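Putative dihydrodipicolinate synthase family protein (PDB 3QFE) is of unknown function but belongs to the dihydrodipicolinate synthetase family, whose members fold as a TIM barrel, here followed by further C-terminal helices. Local coordinates at residues A56-F59 with E65-Q68; A268-S273 with E280-K285. One frame throughout, in Å; residues are numbered along the deposited sequence.

Contact 1: residues A56-F59 with E65-Q68; sequences AEAF and ERAQ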
loop_
_atom_site.group_PDB
_atom_site.type_symbol
_atom_site.label_atom_id
_atom_site.label_comp_id
_atom_site.label_asym_id
_atom_site.label_seq_id
_atom_site.Cartn_x
_atom_site.Cartn_y
_atom_site.Cartn_z
ATOM N N ALA A 56 -0.297 -3.236 -7.227
ATOM C CA ALA A 56 -0.932 -4.528 -7.499
ATOM C C ALA A 56 -1.503 -4.567 -8.906
ATOM O O ALA A 56 -2.152 -5.563 -9.280
ATOM C CB ALA A 56 -2.039 -4.790 -6.502
ATOM N N GLU A 57 -1.282 -3.487 -9.678
ATOM C CA GLU A 57 -1.843 -3.369 -11.019
ATOM C C GLU A 57 -3.385 -3.524 -10.977
ATOM O O GLU A 57 -4.001 -4.174 -11.848
ATOM C CB GLU A 57 -1.224 -4.437 -11.935
ATOM C CG GLU A 57 0.291 -4.321 -12.150
ATOM C CD GLU A 57 0.880 -5.578 -12.793
ATOM O OE1 GLU A 57 0.988 -6.597 -12.078
ATOM O OE2 GLU A 57 1.244 -5.561 -13.998
ATOM N N ALA A 58 -4.003 -2.938 -9.950
ATOM C CA ALA A 58 -5.442 -3.055 -9.758
ATOM C C ALA A 58 -6.213 -2.600 -10.995
ATOM O O ALA A 58 -7.260 -3.164 -11.325
ATOM C CB ALA A 58 -5.894 -2.271 -8.539
ATOM N N PHE A 59 -5.712 -1.582 -11.675
ATOM C CA PHE A 59 -6.427 -1.078 -12.838
ATOM C C PHE A 59 -6.354 -1.996 -14.066
ATOM O O PHE A 59 -7.011 -1.731 -15.058
ATOM C CB PHE A 59 -5.974 0.336 -13.184
ATOM C CG PHE A 59 -6.806 1.419 -12.538
ATOM C CD1 PHE A 59 -7.541 2.321 -13.328
ATOM C CD2 PHE A 59 -6.844 1.564 -11.144
ATOM C CE1 PHE A 59 -8.303 3.353 -12.732
ATOM C CE2 PHE A 59 -7.593 2.581 -10.542
ATOM C CZ PHE A 59 -8.329 3.475 -11.332
ATOM N N GLU A 65 -11.646 -10.407 -10.527
ATOM C CA GLU A 65 -10.286 -10.644 -10.059
ATOM C C GLU A 65 -9.997 -9.818 -8.814
ATOM O O GLU A 65 -9.397 -10.315 -7.852
ATOM C CB GLU A 65 -9.265 -10.381 -11.168
ATOM C CG GLU A 65 -9.309 -11.482 -12.243
ATOM C CD GLU A 65 -8.512 -11.146 -13.505
ATOM O OE1 GLU A 65 -8.196 -9.967 -13.728
ATOM O OE2 GLU A 65 -8.206 -12.073 -14.282
ATOM N N ARG A 66 -10.456 -8.566 -8.824
ATOM C CA ARG A 66 -10.330 -7.704 -7.664
ATOM C C ARG A 66 -10.857 -8.362 -6.408
ATOM O O ARG A 66 -10.189 -8.342 -5.383
ATOM C CB ARG A 66 -11.070 -6.382 -7.873
ATOM C CG ARG A 66 -10.309 -5.371 -8.710
ATOM C CD ARG A 66 -11.261 -4.235 -9.062
ATOM N NE ARG A 66 -10.590 -3.115 -9.689
ATOM C CZ ARG A 66 -9.982 -2.134 -9.023
ATOM N NH1 ARG A 66 -9.959 -2.150 -7.691
ATOM N NH2 ARG A 66 -9.407 -1.136 -9.702
ATOM N N ALA A 67 -12.064 -8.913 -6.491
ATOM C CA ALA A 67 -12.732 -9.567 -5.347
ATOM C C ALA A 67 -12.005 -10.832 -4.895
ATOM O O ALA A 67 -11.970 -11.137 -3.710
ATOM C CB ALA A 67 -14.230 -9.904 -5.695
ATOM N N GLN A 68 -11.480 -11.597 -5.849
ATOM C CA GLN A 68 -10.755 -12.826 -5.520
ATOM C C GLN A 68 -9.482 -12.484 -4.759
ATOM O O GLN A 68 -9.099 -13.195 -3.838
ATOM C CB GLN A 68 -10.425 -13.653 -6.773
ATOM C CG GLN A 68 -11.652 -14.311 -7.311
ATOM C CD GLN A 68 -11.503 -14.845 -8.732
ATOM O OE1 GLN A 68 -10.561 -14.500 -9.466
ATOM N NE2 GLN A 68 -12.447 -15.700 -9.127
#
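In the loop that leads from strand 48-51 to helix 63-77, Arg66 reaches back from the first turns of the helix to Ala58 and Phe59. The Arg66 side chain leaves with CG anti to its carbonyl carbon and beside the backbone N (chi1 -80°). It then runs extended to NE, a reach that bridges the gap between helix and loop, where the closest pair of CA atoms, those of Ala58 and Arg66, is still 7.1 Å apart. At the far end a quarter turn about the CD-NE bond (chi4 -85°) presents the guanidinium to Ala58, whose carbonyl O lies over one face of the group. That oxygen is 3.4 Å from Arg66 NH2 and 3.7 Å from Arg66 CZ. Because it sits above the plane and not in line with an N-H, the approach makes no hydrogen bond. The methyl of Ala58 joins in, with CB 3.9 Å from Arg66 NH2 and 4.1 Å from Arg66 CZ. The setting is a beta-alpha connection of the TIM barrel, and Leu52, just beyond the strand, touches both Ala58 and Arg66, which are buried. Phe59, in the same short 3-10 turn as Ala58 but exposed, meets the guanidinium at its edge: CD2 comes within 4.0 Å of Arg66 NH2, near the guanidinium plane. Ring and guanidinium are turned 68° against each other, so they do not stack. The neighbouring acids hold the same loop and helix to a later part of the chain: Glu57 pairs with Lys266 and takes the backbone N-H of Arg289, while Glu65 forms a salt bridge to the Arg289 side chain.

Contact 2: residues A268-S273 with E280-K285; sequences AAAIFS and EDAEEK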
loop_
_atom_site.group_PDB
_atom_site.type_symbol
_atom_site.label_atom_id
_atom_site.label_comp_id
_atom_site.label_asym_id
_atom_site.label_seq_id
_atom_site.Cartn_x
_atom_site.Cartn_y
_atom_site.Cartn_z
ATOM N N ALA A 268 11.950 -7.228 -8.063
ATOM C CA ALA A 268 12.689 -7.261 -6.798
ATOM C C ALA A 268 11.986 -8.213 -5.827
ATOM O O ALA A 268 12.618 -9.037 -5.192
ATOM C CB ALA A 268 12.827 -5.862 -6.211
ATOM N N ALA A 269 10.666 -8.112 -5.746
ATOM C CA ALA A 269 9.886 -9.030 -4.919
ATOM C C ALA A 269 10.100 -10.463 -5.391
ATOM O O ALA A 269 10.239 -11.369 -4.570
ATOM C CB ALA A 269 8.425 -8.666 -4.971
ATOM N N ALA A 270 10.173 -10.664 -6.711
ATOM C CA ALA A 270 10.361 -12.002 -7.254
ATOM C C ALA A 270 11.641 -12.629 -6.720
ATOM O O ALA A 270 11.672 -13.829 -6.417
ATOM C CB ALA A 270 10.373 -11.989 -8.763
ATOM N N ILE A 271 12.714 -11.850 -6.605
ATOM C CA ILE A 271 13.977 -12.496 -6.295
ATOM C C ILE A 271 14.356 -12.416 -4.837
ATOM O O ILE A 271 15.307 -13.061 -4.401
ATOM C CB ILE A 271 15.129 -12.040 -7.222
ATOM C CG1 ILE A 271 15.344 -10.524 -7.131
ATOM C CG2 ILE A 271 14.890 -12.534 -8.664
ATOM C CD1 ILE A 271 16.775 -10.138 -7.418
ATOM N N PHE A 272 13.611 -11.625 -4.075
ATOM C CA PHE A 272 13.879 -11.532 -2.658
ATOM C C PHE A 272 12.753 -12.150 -1.851
ATOM O O PHE A 272 12.832 -13.329 -1.500
ATOM C CB PHE A 272 14.219 -10.097 -2.255
ATOM C CG PHE A 272 15.478 -9.591 -2.901
ATOM C CD1 PHE A 272 16.714 -10.214 -2.640
ATOM C CD2 PHE A 272 15.442 -8.514 -3.797
ATOM C CE1 PHE A 272 17.908 -9.759 -3.256
ATOM C CE2 PHE A 272 16.624 -8.039 -4.414
ATOM C CZ PHE A 272 17.862 -8.667 -4.148
ATOM N N SER A 273 11.690 -11.390 -1.611
ATOM C CA SER A 273 10.593 -11.853 -0.754
ATOM C C SER A 273 9.822 -13.082 -1.267
ATOM O O SER A 273 9.493 -13.971 -0.481
ATOM C CB SER A 273 9.610 -10.712 -0.504
ATOM O OG SER A 273 9.050 -10.338 -1.740
ATOM N N GLU A 280 7.909 -20.919 -6.313
ATOM C CA GLU A 280 8.724 -21.352 -7.458
ATOM C C GLU A 280 8.454 -20.478 -8.701
ATOM O O GLU A 280 7.314 -20.001 -8.890
ATOM C CB GLU A 280 8.408 -22.814 -7.794
ATOM C CG GLU A 280 8.970 -23.846 -6.785
ATOM C CD GLU A 280 9.045 -25.258 -7.371
ATOM O OE1 GLU A 280 10.124 -25.905 -7.246
ATOM O OE2 GLU A 280 8.036 -25.714 -7.973
ATOM N N ASP A 281 9.486 -20.275 -9.534
ATOM C CA ASP A 281 9.359 -19.524 -10.800
ATOM C C ASP A 281 8.765 -18.133 -10.553
ATOM O O ASP A 281 7.938 -17.662 -11.337
ATOM C CB ASP A 281 8.448 -20.240 -11.827
ATOM C CG ASP A 281 8.703 -21.756 -11.941
ATOM O OD1 ASP A 281 9.871 -22.205 -12.141
ATOM O OD2 ASP A 281 7.693 -22.496 -11.871
ATOM N N ALA A 282 9.158 -17.494 -9.453
ATOM C CA ALA A 282 8.519 -16.247 -9.025
ATOM C C ALA A 282 8.696 -15.173 -10.084
ATOM O O ALA A 282 7.812 -14.339 -10.297
ATOM C CB ALA A 282 9.065 -15.788 -7.671
ATOM N N GLU A 283 9.828 -15.217 -10.773
ATOM C CA GLU A 283 10.130 -14.220 -11.782
ATOM C C GLU A 283 9.161 -14.227 -12.971
ATOM O O GLU A 283 8.856 -13.177 -13.509
ATOM C CB GLU A 283 11.578 -14.335 -12.255
ATOM C CG GLU A 283 11.932 -13.278 -13.290
ATOM C CD GLU A 283 13.418 -13.227 -13.609
ATOM O OE1 GLU A 283 14.225 -13.613 -12.726
ATOM O OE2 GLU A 283 13.767 -12.795 -14.736
ATOM N N GLU A 284 8.704 -15.403 -13.394
ATOM C CA GLU A 284 7.760 -15.467 -14.503
ATOM C C GLU A 284 6.391 -14.958 -14.049
ATOM O O GLU A 284 5.728 -14.244 -14.786
ATOM C CB GLU A 284 7.666 -16.884 -15.076
ATOM N N LYS A 285 6.024 -15.269 -12.803
ATOM C CA LYS A 285 4.712 -14.984 -12.245
ATOM C C LYS A 285 4.549 -13.523 -11.880
ATOM O O LYS A 285 3.424 -13.035 -11.706
ATOM C CB LYS A 285 4.485 -15.836 -10.991
ATOM C CG LYS A 285 4.365 -17.316 -11.255
ATOM C CD LYS A 285 4.548 -18.146 -10.000
ATOM C CE LYS A 285 4.172 -19.594 -10.280
ATOM N NZ LYS A 285 4.582 -20.468 -9.140
#
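Glu283 sends CG anti to its backbone N (chi1 -179°) and continues extended, which carries the carboxylate away from the Ala270 methyl and out alongside Ile271. Ile271, with CG1 between its backbone N and carbonyl carbon (chi1 59°), thereby has CG2 anti to that carbon, and this methyl is the group that meets Glu283, CG2 to OE1 at 4.3 Å. Beneath this outer pair the backbones come close together. The CA atoms of Ala270 and Ala282 are 5.0 Å apart, and the two methyls point toward the opposite segment. Ala270 CB lies 3.8 Å from Glu283 CA and equally close to the carbonyl O of Ala282. In return Ala282 CB rests 3.5 Å from the Ala270 carbonyl O, and the two CB atoms stand 4.2 Å apart. The last turn of helix 262-271 thus packs on the short helix 282-285, both in the helical part that follows the barrel strands. Asp281 is the N-cap residue of the short helix, without a side-chain capping bond. Lys285, at the end of this helix, reaches back to the residues that lead into it: its NZ donates to the carbonyl O of Glu280 at 2.8 Å; the C=O...N angle is 148°, the donor tilted out of the carbonyl plane. The same ammonium has a weak, long ion pair with Asp30, and the Lys285 backbone bonds to that of Phe22. Helix 297-317 flanks the other members: Arg304 touches Ile271, and Lys300 makes a long, weak ion pair with Glu283. Between the segments the contact is one of van der Waals fit, in which two methyl side chains permit close backbone approach and the Glu283 carboxylate, placed by its extended chain, lies beside the Ile271 methyl without a polar partner across the interface.

How the contacts relate
From the N terminus, the chain first passes strand 48-51 and makes contact 1, which closes the short loop between 56-59 and 65-68 as helix 63-77 begins. Contact 2 comes only after the last barrel strand, 216-218, and closes the turn between 268-273 and 280-285, through the small helix 273-276. The two loops follow in series, neither enclosing nor crossing the other. The centres of contacts 1 and 2 are 19 Å apart, and the two do not touch. Contact 1 belongs to a barrel connection, contact 2 to the C-terminal helices. The helical region that carries contact 2 also supplies Lys266 and Arg289, whose partners lie in the segments of contact 1.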